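Local atomic coordinates of ethylbenzene dehydrogenase alpha-subunit (Aromatoleum aromaticum, PDB entry 2IVF), a protein that belongs to the molybdopterin oxidoreductase family and carries a molybdenum atom, two pterin guanine dinucleotide cofactors and an iron/sulfur cluster. Residues Asp140-Tyr145 with Tyr655-Glu660; Val161-Ala166 with Glu683-Trp688; Glu636-Ser641 with His858-His863. All coordinates share one frame; numbering follows the deposited sequence.

Contact 1: residues Asp140-Tyr145 with Tyr655-Glu660. With MD1 (phosphoric acid 4-(2-amino-4-oxo-3,4,5,6,-tetrahydro-pteridin-6-yl)-2-hydroxy-3,4-dimercapto-but-3-en-yl ester guanylate ester), chain N.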
# COMPACT_ATOMS: atom_id res chain seq x y z
N ASP A 140 17.81 -2.54 6.45
CA ASP A 140 18.96 -3.18 5.83
C ASP A 140 18.88 -3.20 4.32
O ASP A 140 19.76 -3.74 3.66
CB ASP A 140 19.09 -4.60 6.33
CG ASP A 140 19.60 -4.65 7.76
OD1 ASP A 140 20.34 -3.75 8.16
OD2 ASP A 140 19.27 -5.62 8.45
N GLU A 141 17.80 -2.65 3.76
CA GLU A 141 17.73 -2.52 2.30
C GLU A 141 18.56 -1.36 1.81
O GLU A 141 18.73 -1.21 0.61
CB GLU A 141 16.30 -2.33 1.85
CG GLU A 141 15.62 -1.04 2.40
CD GLU A 141 14.72 -1.31 3.58
OE1 GLU A 141 15.23 -1.88 4.60
OE2 GLU A 141 13.51 -0.93 3.50
N ARG A 142 19.06 -0.51 2.71
CA ARG A 142 19.71 0.71 2.25
C ARG A 142 21.13 0.52 1.79
O ARG A 142 21.90 -0.18 2.42
CB ARG A 142 19.71 1.75 3.34
CG ARG A 142 18.38 2.23 3.70
CD ARG A 142 18.52 3.51 4.52
NE ARG A 142 18.89 4.63 3.68
CZ ARG A 142 18.80 5.90 4.03
NH1 ARG A 142 18.34 6.23 5.21
NH2 ARG A 142 19.16 6.86 3.16
N VAL A 143 21.46 1.20 0.70
CA VAL A 143 22.82 1.39 0.28
C VAL A 143 23.28 2.77 0.78
O VAL A 143 22.61 3.79 0.58
CB VAL A 143 22.95 1.14 -1.20
CG1 VAL A 143 22.53 -0.29 -1.47
CG2 VAL A 143 22.05 2.05 -2.00
N LYS A 144 24.39 2.75 1.51
CA LYS A 144 24.88 3.91 2.23
C LYS A 144 26.27 4.34 1.76
O LYS A 144 26.73 5.44 2.13
CB LYS A 144 24.89 3.61 3.75
CG LYS A 144 23.49 3.62 4.38
CD LYS A 144 23.46 3.33 5.93
CE LYS A 144 24.43 2.26 6.40
NZ LYS A 144 24.33 2.01 7.89
N TYR A 145 26.92 3.51 0.95
CA TYR A 145 28.23 3.81 0.44
C TYR A 145 28.31 3.43 -1.00
O TYR A 145 27.63 2.48 -1.43
CB TYR A 145 29.34 3.07 1.21
CG TYR A 145 29.35 3.43 2.65
CD1 TYR A 145 30.01 4.56 3.09
CD2 TYR A 145 28.66 2.68 3.58
CE1 TYR A 145 29.98 4.94 4.41
CE2 TYR A 145 28.62 3.06 4.92
CZ TYR A 145 29.29 4.18 5.31
OH TYR A 145 29.30 4.56 6.62
N TYR A 655 13.68 9.96 1.74
CA TYR A 655 12.67 10.94 2.18
C TYR A 655 13.00 11.34 3.61
O TYR A 655 13.45 10.52 4.43
CB TYR A 655 11.22 10.42 2.05
CG TYR A 655 11.01 9.60 0.80
CD1 TYR A 655 11.70 9.89 -0.39
CD2 TYR A 655 10.17 8.51 0.81
CE1 TYR A 655 11.52 9.12 -1.51
CE2 TYR A 655 10.00 7.73 -0.29
CZ TYR A 655 10.67 8.03 -1.43
OH TYR A 655 10.49 7.22 -2.47
N TYR A 656 12.80 12.63 3.88
CA TYR A 656 13.10 13.26 5.19
C TYR A 656 14.55 13.61 5.34
O TYR A 656 14.94 14.25 6.34
CB TYR A 656 12.75 12.41 6.40
CG TYR A 656 11.38 11.77 6.52
CD1 TYR A 656 10.29 12.19 5.76
CD2 TYR A 656 11.19 10.75 7.46
CE1 TYR A 656 9.05 11.57 5.89
CE2 TYR A 656 9.99 10.12 7.60
CZ TYR A 656 8.89 10.55 6.83
OH TYR A 656 7.68 9.94 6.98
N GLU A 657 15.38 13.22 4.39
CA GLU A 657 16.85 13.38 4.50
C GLU A 657 17.40 14.37 3.48
O GLU A 657 18.63 14.54 3.35
CB GLU A 657 17.54 12.05 4.27
CG GLU A 657 17.24 10.98 5.32
CD GLU A 657 17.94 9.67 5.05
OE1 GLU A 657 18.30 9.43 3.89
OE2 GLU A 657 18.11 8.87 6.00
N LYS A 658 16.48 15.01 2.76
CA LYS A 658 16.79 16.00 1.74
C LYS A 658 15.57 16.87 1.50
O LYS A 658 14.42 16.42 1.56
CB LYS A 658 17.20 15.33 0.44
CG LYS A 658 16.11 14.50 -0.20
CD LYS A 658 16.73 13.54 -1.28
CE LYS A 658 15.60 12.66 -1.78
NZ LYS A 658 16.08 11.55 -2.64
N HIS A 659 15.80 18.15 1.24
CA HIS A 659 14.66 19.05 0.98
C HIS A 659 14.01 18.64 -0.34
O HIS A 659 14.71 18.30 -1.32
CB HIS A 659 15.11 20.48 0.86
CG HIS A 659 15.85 20.98 2.05
ND1 HIS A 659 17.21 20.80 2.20
CD2 HIS A 659 15.43 21.67 3.14
CE1 HIS A 659 17.59 21.34 3.34
NE2 HIS A 659 16.54 21.90 3.92
N GLU A 660 12.68 18.64 -0.34
CA GLU A 660 11.91 18.32 -1.54
C GLU A 660 10.52 18.88 -1.46
O GLU A 660 10.12 19.48 -0.47
CB GLU A 660 11.85 16.78 -1.72
CG GLU A 660 12.83 16.20 -2.72
CD GLU A 660 12.48 16.57 -4.15
OE1 GLU A 660 11.42 17.21 -4.35
OE2 GLU A 660 13.24 16.22 -5.07
PB MD1 N . 9.73 1.82 -11.15
O3B MD1 N . 9.59 1.38 -9.63
O1B MD1 N . 9.72 3.30 -11.17
O2B MD1 N . 10.74 1.02 -11.88
O3A MD1 N . 8.34 1.34 -11.74
C10 MD1 N . 7.17 2.17 -11.76
C11 MD1 N . 6.06 1.24 -12.23
O11 MD1 N . 5.73 0.46 -11.03
C12 MD1 N . 4.85 2.03 -12.63
S12 MD1 N . 4.64 3.67 -12.17
C13 MD1 N . 3.82 1.45 -13.33
S13 MD1 N . 2.42 2.30 -13.75
C14 MD1 N . 3.86 0.05 -13.80
N15 MD1 N . 2.87 -0.86 -13.33
C16 MD1 N . 2.93 -2.20 -13.62
C15 MD1 N . 1.86 -2.98 -13.22
O14 MD1 N . 0.87 -2.49 -12.63
N17 MD1 N . 2.02 -4.31 -13.46
C17 MD1 N . 3.13 -4.82 -14.13
N16 MD1 N . 3.16 -6.13 -14.33
N18 MD1 N . 4.13 -4.01 -14.54
C20 MD1 N . 4.03 -2.73 -14.29
N8 MD1 N . 5.01 -1.90 -14.75
C7 MD1 N . 5.08 -0.49 -14.50
PA MD1 N . 10.59 0.67 -8.59
O1A MD1 N . 10.08 1.07 -7.24
O2A MD1 N . 10.61 -0.78 -8.91
O5' MD1 N . 12.02 1.28 -8.85
C5' MD1 N . 12.22 2.63 -8.44
C4' MD1 N . 13.44 2.72 -7.63
O4' MD1 N . 13.42 4.06 -7.16
C1' MD1 N . 14.11 4.01 -5.91
N9 MD1 N . 13.88 5.16 -5.03
C4 MD1 N . 14.77 6.12 -4.84
N3 MD1 N . 16.00 6.27 -5.38
C2 MD1 N . 16.75 7.33 -5.06
N2 MD1 N . 17.98 7.50 -5.61
N1 MD1 N . 16.26 8.21 -4.11
C6 MD1 N . 15.03 8.11 -3.53
O6 MD1 N . 14.66 8.99 -2.74
C5 MD1 N . 14.23 7.02 -3.91
N7 MD1 N . 13.03 6.57 -3.57
C8 MD1 N . 12.82 5.45 -4.26
C2' MD1 N . 13.58 2.74 -5.23
O2' MD1 N . 14.48 2.19 -4.24
C3' MD1 N . 13.31 1.80 -6.42
O3' MD1 N . 14.30 0.74 -6.50

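Contact 2: residues Val161-Ala166 with Glu683-Trp688. With MD1 (phosphoric acid 4-(2-amino-4-oxo-3,4,5,6,-tetrahydro-pteridin-6-yl)-2-hydroxy-3,4-dimercapto-but-3-en-yl ester guanylate ester), chain N.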
# COMPACT_ATOMS: atom_id res chain seq x y z
N VAL A 161 33.69 1.75 -2.53
CA VAL A 161 34.70 2.66 -3.09
C VAL A 161 34.29 4.08 -2.74
O VAL A 161 33.18 4.28 -2.25
CB VAL A 161 34.76 2.51 -4.61
CG1 VAL A 161 35.13 1.08 -4.98
CG2 VAL A 161 33.42 2.89 -5.22
N SER A 162 35.15 5.05 -3.04
CA SER A 162 34.86 6.43 -2.78
C SER A 162 33.95 6.96 -3.86
O SER A 162 33.90 6.42 -4.97
CB SER A 162 36.10 7.30 -2.74
OG SER A 162 36.77 7.33 -4.00
N TRP A 163 33.23 8.03 -3.53
CA TRP A 163 32.46 8.74 -4.55
C TRP A 163 33.40 9.18 -5.69
O TRP A 163 33.04 9.20 -6.84
CB TRP A 163 31.80 9.97 -3.95
CG TRP A 163 30.49 9.72 -3.40
CD1 TRP A 163 30.18 9.46 -2.12
CD2 TRP A 163 29.28 9.71 -4.12
NE1 TRP A 163 28.83 9.25 -1.98
CE2 TRP A 163 28.25 9.42 -3.21
CE3 TRP A 163 28.95 9.91 -5.47
CZ2 TRP A 163 26.92 9.34 -3.59
CZ3 TRP A 163 27.63 9.85 -5.84
CH2 TRP A 163 26.63 9.56 -4.91
N ASP A 164 34.59 9.55 -5.34
CA ASP A 164 35.55 9.97 -6.34
C ASP A 164 35.84 8.87 -7.37
O ASP A 164 35.84 9.12 -8.57
CB ASP A 164 36.83 10.35 -5.66
CG ASP A 164 37.64 11.27 -6.48
OD1 ASP A 164 37.25 12.45 -6.53
OD2 ASP A 164 38.65 10.79 -7.06
N GLU A 165 36.10 7.68 -6.88
CA GLU A 165 36.37 6.55 -7.77
C GLU A 165 35.15 6.22 -8.60
O GLU A 165 35.25 6.08 -9.84
CB GLU A 165 36.79 5.31 -6.97
CG GLU A 165 36.76 4.01 -7.80
CD GLU A 165 37.55 2.87 -7.20
OE1 GLU A 165 38.12 3.03 -6.12
OE2 GLU A 165 37.62 1.82 -7.84
N ALA A 166 33.99 6.14 -7.93
CA ALA A 166 32.71 5.74 -8.55
C ALA A 166 32.23 6.75 -9.61
O ALA A 166 31.97 6.39 -10.76
CB ALA A 166 31.66 5.51 -7.48
N GLU A 683 27.50 7.76 3.29
CA GLU A 683 27.90 8.74 2.28
C GLU A 683 26.79 8.97 1.26
O GLU A 683 27.05 9.24 0.07
CB GLU A 683 29.21 8.32 1.61
CG GLU A 683 30.36 8.26 2.61
CD GLU A 683 31.62 7.67 2.01
OE1 GLU A 683 31.64 7.39 0.79
OE2 GLU A 683 32.60 7.47 2.75
N CYS A 684 25.55 8.84 1.74
CA CYS A 684 24.38 9.14 0.94
C CYS A 684 24.38 10.59 0.48
O CYS A 684 24.56 11.49 1.27
CB CYS A 684 23.12 8.86 1.74
SG CYS A 684 22.83 7.10 1.95
N ARG A 685 24.15 10.81 -0.80
CA ARG A 685 24.10 12.15 -1.36
C ARG A 685 22.72 12.44 -1.97
O ARG A 685 21.98 11.52 -2.32
CB ARG A 685 25.12 12.30 -2.47
CG ARG A 685 26.55 12.40 -2.00
CD ARG A 685 27.44 12.74 -3.13
NE ARG A 685 28.84 12.65 -2.73
CZ ARG A 685 29.65 13.69 -2.61
NH1 ARG A 685 29.23 14.92 -2.85
NH2 ARG A 685 30.90 13.48 -2.23
N GLU A 686 22.36 13.72 -2.06
CA GLU A 686 21.19 14.11 -2.83
C GLU A 686 21.51 13.84 -4.28
O GLU A 686 22.65 13.98 -4.71
CB GLU A 686 20.86 15.59 -2.65
CG GLU A 686 20.66 15.97 -1.20
CD GLU A 686 20.53 17.43 -0.90
OE1 GLU A 686 21.15 18.30 -1.60
OE2 GLU A 686 19.86 17.68 0.15
N GLU A 687 20.49 13.51 -5.05
CA GLU A 687 20.72 13.08 -6.44
C GLU A 687 21.26 14.22 -7.29
O GLU A 687 22.15 14.02 -8.15
CB GLU A 687 19.42 12.54 -7.05
CG GLU A 687 18.92 11.17 -6.49
CD GLU A 687 18.23 11.30 -5.18
OE1 GLU A 687 17.94 12.45 -4.78
OE2 GLU A 687 17.93 10.27 -4.54
N TRP A 688 20.76 15.43 -7.08
CA TRP A 688 21.28 16.61 -7.80
C TRP A 688 22.79 16.76 -7.60
O TRP A 688 23.54 16.98 -8.56
CB TRP A 688 20.56 17.89 -7.33
CG TRP A 688 20.97 19.09 -8.08
CD1 TRP A 688 22.06 19.90 -7.85
CD2 TRP A 688 20.28 19.67 -9.19
NE1 TRP A 688 22.11 20.89 -8.79
CE2 TRP A 688 21.00 20.80 -9.59
CE3 TRP A 688 19.10 19.34 -9.87
CZ2 TRP A 688 20.63 21.57 -10.70
CZ3 TRP A 688 18.71 20.15 -10.93
CH2 TRP A 688 19.47 21.24 -11.33
PB MD1 N . 9.73 1.82 -11.15
O3B MD1 N . 9.59 1.38 -9.63
O1B MD1 N . 9.72 3.30 -11.17
O2B MD1 N . 10.74 1.02 -11.88
O3A MD1 N . 8.34 1.34 -11.74
C10 MD1 N . 7.17 2.17 -11.76
C11 MD1 N . 6.06 1.24 -12.23
O11 MD1 N . 5.73 0.46 -11.03
C12 MD1 N . 4.85 2.03 -12.63
S12 MD1 N . 4.64 3.67 -12.17
C13 MD1 N . 3.82 1.45 -13.33
S13 MD1 N . 2.42 2.30 -13.75
C14 MD1 N . 3.86 0.05 -13.80
N15 MD1 N . 2.87 -0.86 -13.33
C16 MD1 N . 2.93 -2.20 -13.62
C15 MD1 N . 1.86 -2.98 -13.22
O14 MD1 N . 0.87 -2.49 -12.63
N17 MD1 N . 2.02 -4.31 -13.46
C17 MD1 N . 3.13 -4.82 -14.13
N16 MD1 N . 3.16 -6.13 -14.33
N18 MD1 N . 4.13 -4.01 -14.54
C20 MD1 N . 4.03 -2.73 -14.29
N8 MD1 N . 5.01 -1.90 -14.75
C7 MD1 N . 5.08 -0.49 -14.50
PA MD1 N . 10.59 0.67 -8.59
O1A MD1 N . 10.08 1.07 -7.24
O2A MD1 N . 10.61 -0.78 -8.91
O5' MD1 N . 12.02 1.28 -8.85
C5' MD1 N . 12.22 2.63 -8.44
C4' MD1 N . 13.44 2.72 -7.63
O4' MD1 N . 13.42 4.06 -7.16
C1' MD1 N . 14.11 4.01 -5.91
N9 MD1 N . 13.88 5.16 -5.03
C4 MD1 N . 14.77 6.12 -4.84
N3 MD1 N . 16.00 6.27 -5.38
C2 MD1 N . 16.75 7.33 -5.06
N2 MD1 N . 17.98 7.50 -5.61
N1 MD1 N . 16.26 8.21 -4.11
C6 MD1 N . 15.03 8.11 -3.53
O6 MD1 N . 14.66 8.99 -2.74
C5 MD1 N . 14.23 7.02 -3.91
N7 MD1 N . 13.03 6.57 -3.57
C8 MD1 N . 12.82 5.45 -4.26
C2' MD1 N . 13.58 2.74 -5.23
O2' MD1 N . 14.48 2.19 -4.24
C3' MD1 N . 13.31 1.80 -6.42
O3' MD1 N . 14.30 0.74 -6.50
O HOH W 1 33.27 5.06 0.46
O HOH W 2 33.56 8.96 -0.77

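Contact 3: residues Glu636-Ser641 with His858-His863. With MD1 (phosphoric acid 4-(2-amino-4-oxo-3,4,5,6,-tetrahydro-pteridin-6-yl)-2-hydroxy-3,4-dimercapto-but-3-en-yl ester guanylate ester), chain N.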
# COMPACT_ATOMS: atom_id res chain seq x y z
N GLU A 636 20.72 5.07 -6.16
CA GLU A 636 19.74 4.36 -5.36
C GLU A 636 19.84 4.63 -3.88
O GLU A 636 20.91 4.91 -3.32
CB GLU A 636 19.89 2.85 -5.61
CG GLU A 636 18.90 2.25 -6.59
CD GLU A 636 17.47 2.23 -6.16
OE1 GLU A 636 17.09 2.67 -5.03
OE2 GLU A 636 16.67 1.73 -7.00
N THR A 637 18.70 4.51 -3.23
CA THR A 637 18.62 4.45 -1.80
C THR A 637 18.59 3.01 -1.33
O THR A 637 18.88 2.71 -0.17
CB THR A 637 17.33 5.10 -1.30
OG1 THR A 637 16.24 4.51 -2.01
CG2 THR A 637 17.37 6.60 -1.57
N ARG A 638 18.26 2.11 -2.25
CA ARG A 638 17.86 0.78 -1.91
C ARG A 638 18.50 -0.21 -2.91
O ARG A 638 18.74 0.12 -4.08
CB ARG A 638 16.33 0.78 -1.96
CG ARG A 638 15.60 -0.48 -1.65
CD ARG A 638 14.10 -0.34 -2.04
NE ARG A 638 13.98 -0.50 -3.47
CZ ARG A 638 13.80 -1.67 -4.09
NH1 ARG A 638 13.68 -2.81 -3.40
NH2 ARG A 638 13.78 -1.70 -5.39
N MET A 639 18.80 -1.41 -2.44
CA MET A 639 19.37 -2.43 -3.31
C MET A 639 18.24 -3.11 -4.09
O MET A 639 17.69 -4.15 -3.69
CB MET A 639 20.24 -3.44 -2.58
CG MET A 639 20.90 -4.39 -3.53
SD MET A 639 22.08 -3.59 -4.64
CE MET A 639 23.49 -3.32 -3.58
N SER A 640 17.86 -2.45 -5.18
CA SER A 640 16.83 -2.97 -6.08
C SER A 640 17.35 -4.16 -6.83
O SER A 640 18.55 -4.36 -6.91
CB SER A 640 16.38 -1.89 -7.08
OG SER A 640 17.39 -1.63 -8.02
N SER A 641 16.44 -4.94 -7.39
CA SER A 641 16.83 -6.07 -8.19
C SER A 641 17.67 -5.62 -9.36
O SER A 641 18.63 -6.31 -9.74
CB SER A 641 15.59 -6.84 -8.66
OG SER A 641 14.79 -6.05 -9.48
N HIS A 858 9.15 -0.11 -0.59
CA HIS A 858 8.92 -0.78 0.70
C HIS A 858 8.88 -2.31 0.57
O HIS A 858 8.61 -3.04 1.59
CB HIS A 858 7.61 -0.32 1.31
CG HIS A 858 7.40 1.16 1.24
ND1 HIS A 858 6.85 1.78 0.15
CD2 HIS A 858 7.70 2.14 2.12
CE1 HIS A 858 6.82 3.08 0.35
NE2 HIS A 858 7.29 3.32 1.56
N LEU A 859 9.14 -2.82 -0.63
CA LEU A 859 9.09 -4.25 -0.86
C LEU A 859 10.26 -4.99 -0.26
O LEU A 859 10.24 -6.23 -0.10
CB LEU A 859 8.93 -4.57 -2.36
CG LEU A 859 7.57 -4.31 -2.97
CD1 LEU A 859 7.57 -4.76 -4.48
CD2 LEU A 859 6.41 -4.94 -2.11
N THR A 860 11.29 -4.24 0.08
CA THR A 860 12.43 -4.81 0.77
C THR A 860 12.52 -4.26 2.19
O THR A 860 13.59 -4.31 2.83
CB THR A 860 13.76 -4.61 -0.05
OG1 THR A 860 13.89 -3.23 -0.45
CG2 THR A 860 13.78 -5.57 -1.24
N ASN A 861 11.39 -3.79 2.73
CA ASN A 861 11.35 -3.30 4.09
C ASN A 861 10.85 -4.34 5.02
O ASN A 861 9.73 -4.82 4.87
CB ASN A 861 10.47 -2.07 4.23
CG ASN A 861 10.64 -1.44 5.54
OD1 ASN A 861 9.73 -1.49 6.40
ND2 ASN A 861 11.82 -0.89 5.77
N SER A 862 11.66 -4.71 6.00
CA SER A 862 11.23 -5.74 6.94
C SER A 862 9.91 -5.40 7.63
O SER A 862 9.00 -6.22 7.67
CB SER A 862 12.29 -5.98 7.99
OG SER A 862 13.40 -6.62 7.40
N HIS A 863 9.85 -4.21 8.21
CA HIS A 863 8.68 -3.78 9.00
C HIS A 863 7.38 -3.87 8.21
O HIS A 863 6.36 -4.43 8.69
CB HIS A 863 8.94 -2.36 9.50
CG HIS A 863 7.88 -1.84 10.41
ND1 HIS A 863 7.96 -1.94 11.78
CD2 HIS A 863 6.72 -1.18 10.15
CE1 HIS A 863 6.90 -1.37 12.33
NE2 HIS A 863 6.13 -0.90 11.36
PB MD1 N . 9.73 1.82 -11.15
O3B MD1 N . 9.59 1.38 -9.63
O1B MD1 N . 9.72 3.30 -11.17
O2B MD1 N . 10.74 1.02 -11.88
O3A MD1 N . 8.34 1.34 -11.74
C10 MD1 N . 7.17 2.17 -11.76
C11 MD1 N . 6.06 1.24 -12.23
O11 MD1 N . 5.73 0.46 -11.03
C12 MD1 N . 4.85 2.03 -12.63
S12 MD1 N . 4.64 3.67 -12.17
C13 MD1 N . 3.82 1.45 -13.33
S13 MD1 N . 2.42 2.30 -13.75
C14 MD1 N . 3.86 0.05 -13.80
N15 MD1 N . 2.87 -0.86 -13.33
C16 MD1 N . 2.93 -2.20 -13.62
C15 MD1 N . 1.86 -2.98 -13.22
O14 MD1 N . 0.87 -2.49 -12.63
N17 MD1 N . 2.02 -4.31 -13.46
C17 MD1 N . 3.13 -4.82 -14.13
N16 MD1 N . 3.16 -6.13 -14.33
N18 MD1 N . 4.13 -4.01 -14.54
C20 MD1 N . 4.03 -2.73 -14.29
N8 MD1 N . 5.01 -1.90 -14.75
C7 MD1 N . 5.08 -0.49 -14.50
PA MD1 N . 10.59 0.67 -8.59
O1A MD1 N . 10.08 1.07 -7.24
O2A MD1 N . 10.61 -0.78 -8.91
O5' MD1 N . 12.02 1.28 -8.85
C5' MD1 N . 12.22 2.63 -8.44
C4' MD1 N . 13.44 2.72 -7.63
O4' MD1 N . 13.42 4.06 -7.16
C1' MD1 N . 14.11 4.01 -5.91
N9 MD1 N . 13.88 5.16 -5.03
C4 MD1 N . 14.77 6.12 -4.84
N3 MD1 N . 16.00 6.27 -5.38
C2 MD1 N . 16.75 7.33 -5.06
N2 MD1 N . 17.98 7.50 -5.61
N1 MD1 N . 16.26 8.21 -4.11
C6 MD1 N . 15.03 8.11 -3.53
O6 MD1 N . 14.66 8.99 -2.74
C5 MD1 N . 14.23 7.02 -3.91
N7 MD1 N . 13.03 6.57 -3.57
C8 MD1 N . 12.82 5.45 -4.26
C2' MD1 N . 13.58 2.74 -5.23
O2' MD1 N . 14.48 2.19 -4.24
C3' MD1 N . 13.31 1.80 -6.42
O3' MD1 N . 14.30 0.74 -6.50

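Contact 1: residues Asp140-Tyr145 with Tyr655-Glu660
Arg142 and Glu657, which account for essentially all the surface buried between residues 140-145 and 655-660, meet end-on in a bidentate salt bridge. NH1 of Arg142 donates to OE2 of Glu657 over 2.8 Å and almost straight, at 178°, while NH2 of Arg142 reaches OE1 of Glu657, also at 2.8 Å but a little more bent. Both oxygens are approached on their syn side, OE2 from somewhat out of the carboxylate plane. The guanidinium and carboxylate planes are 28° apart, not far from coplanar, and the pair of bonds holds the rotation of both groups. The side chains arrive from opposite directions: Glu657 is extended beyond CG, whereas Arg142 bends at its third torsion (chi3 74°), which sets its NH1/NH2 edge facing the carboxylate. NH1 also donates a hydrogen bond to Leu137 O, and Trp654 N donates to OE1, so each partner of this buried pair has a second hold. In this molybdopterin oxidoreductase fold the bridge ties the loop after helix 134-137 to the loop that runs along the guanine of MD1. Tyr655, two residues before Glu657, brings OH to 2.8 Å from N7 of MD1. On the other side in sequence, Lys658 runs out straight to donate from NZ to O6 of MD1 at 2.9 Å; the same ammonium also binds the backbone oxygens of Ala653 and Ala195 and pairs with Glu687.

Contact 2: residues Val161-Ala166 with Glu683-Trp688
Arg685 lies across one face of the Trp163 indole, a cation-pi contact at the N-terminal ends of two helices, 163-181 and 687-704, in the molybdopterin oxidoreductase fold. The arginine chain, extended from CG to NE, slides over the ring against the direction of the tryptophan. Its CB starts 3.6 Å from CZ2 of Trp163, and CG sits just as near that atom. CD then passes over the six-membered ring as a CH-pi contact, 3.4 Å from its centroid. NE comes next, 3.2 Å above the indole plane and over its centre. Beyond it CZ stands 4.2 Å from the centroid of the five-membered ring, with the guanidinium tipped 73° from the indole, and NH2 ends near CG and CB of Trp163. NH1, at the far end, makes a salt bridge with Asp689.

At the indole edge, NE1 of Trp163 donates to Glu683 O at 2.7 Å, in the carbonyl plane. Glu687, at the start of helix 687-704, accepts on OE2 from N1 and N2 of the MD1 guanine. Glu683 OE2 is paired with Arg160. Two waters donate to OE1 of Glu683: one also donates to Val161 O, while the other accepts from Trp163 N at 2.9 Å.

Contact 3: residues Glu636-Ser641 with His858-His863
Arg638 reaches Thr860 by one side-chain hydrogen bond, joining the loop after strand 631-636 of the molybdopterin oxidoreductase region to a type I beta turn, His858 to Asn861, in the molybdopterin dinucleotide binding domain. NH1 of Arg638 donates to OG1 of Thr860 over 3.0 Å at 167°, and the hydroxyl lies in the guanidinium plane. The van der Waals part of the contact is small: CD of Arg638 lies 3.3 Å from OG1 of Thr860, and CG2 of Thr860 packs beside NH1. With CG of Arg638 opposite the backbone N about the first torsion (chi1 180°), the chain bends at chi3, which places NH1 at the threonine and turns NE and NH2 to the ribose of MD1.

The hydrogen bonds to that ribose form a second group. NE of Arg638 donates to O2' of MD1 at 2.8 Å, and NH2 donates to O3' of MD1 at 2.7 Å; a weak bond from NE to O3' adds to them. Glu636 accepts both hydroxyls, O2' on OE1 and O3' on OE2, so the diol is held between a carboxylate that accepts and a guanidinium that donates. OE1 also accepts from Arg638 N, met from above the carboxylate plane, which braces the loop around the acid.

Charge pairing forms the third group, with a salt bridge between NH2 of Arg638 and Asp922. Packing against the guanine is a fourth: CG2 of Thr637 rests 3.2 Å from N1 of MD1.

In the fold
Each of the three contacts carries residues that bind the guanosine end of MD1: contact 1 at O6 and N7 of the base, contact 2 at N1 and N2 through Glu687 OE2, and contact 3 at the ribose. Contacts 1 and 2, with centres 12 Å apart, meet in the salt bridge from Lys658 NZ to Glu687 OE2 (2.9 Å), which joins two residues at the guanine edge. Contacts 1 and 3, 11 Å apart between centres, meet in a hydrogen bond from Asn861 ND2 to Glu141 OE2 (2.8 Å). Contacts 2 and 3 (centres 19 Å apart, nearest atoms about 5 Å) do not touch; 140-145 lies between them, backbone hydrogen bonds linking Lys144 with Glu683 and Glu141 with Met639.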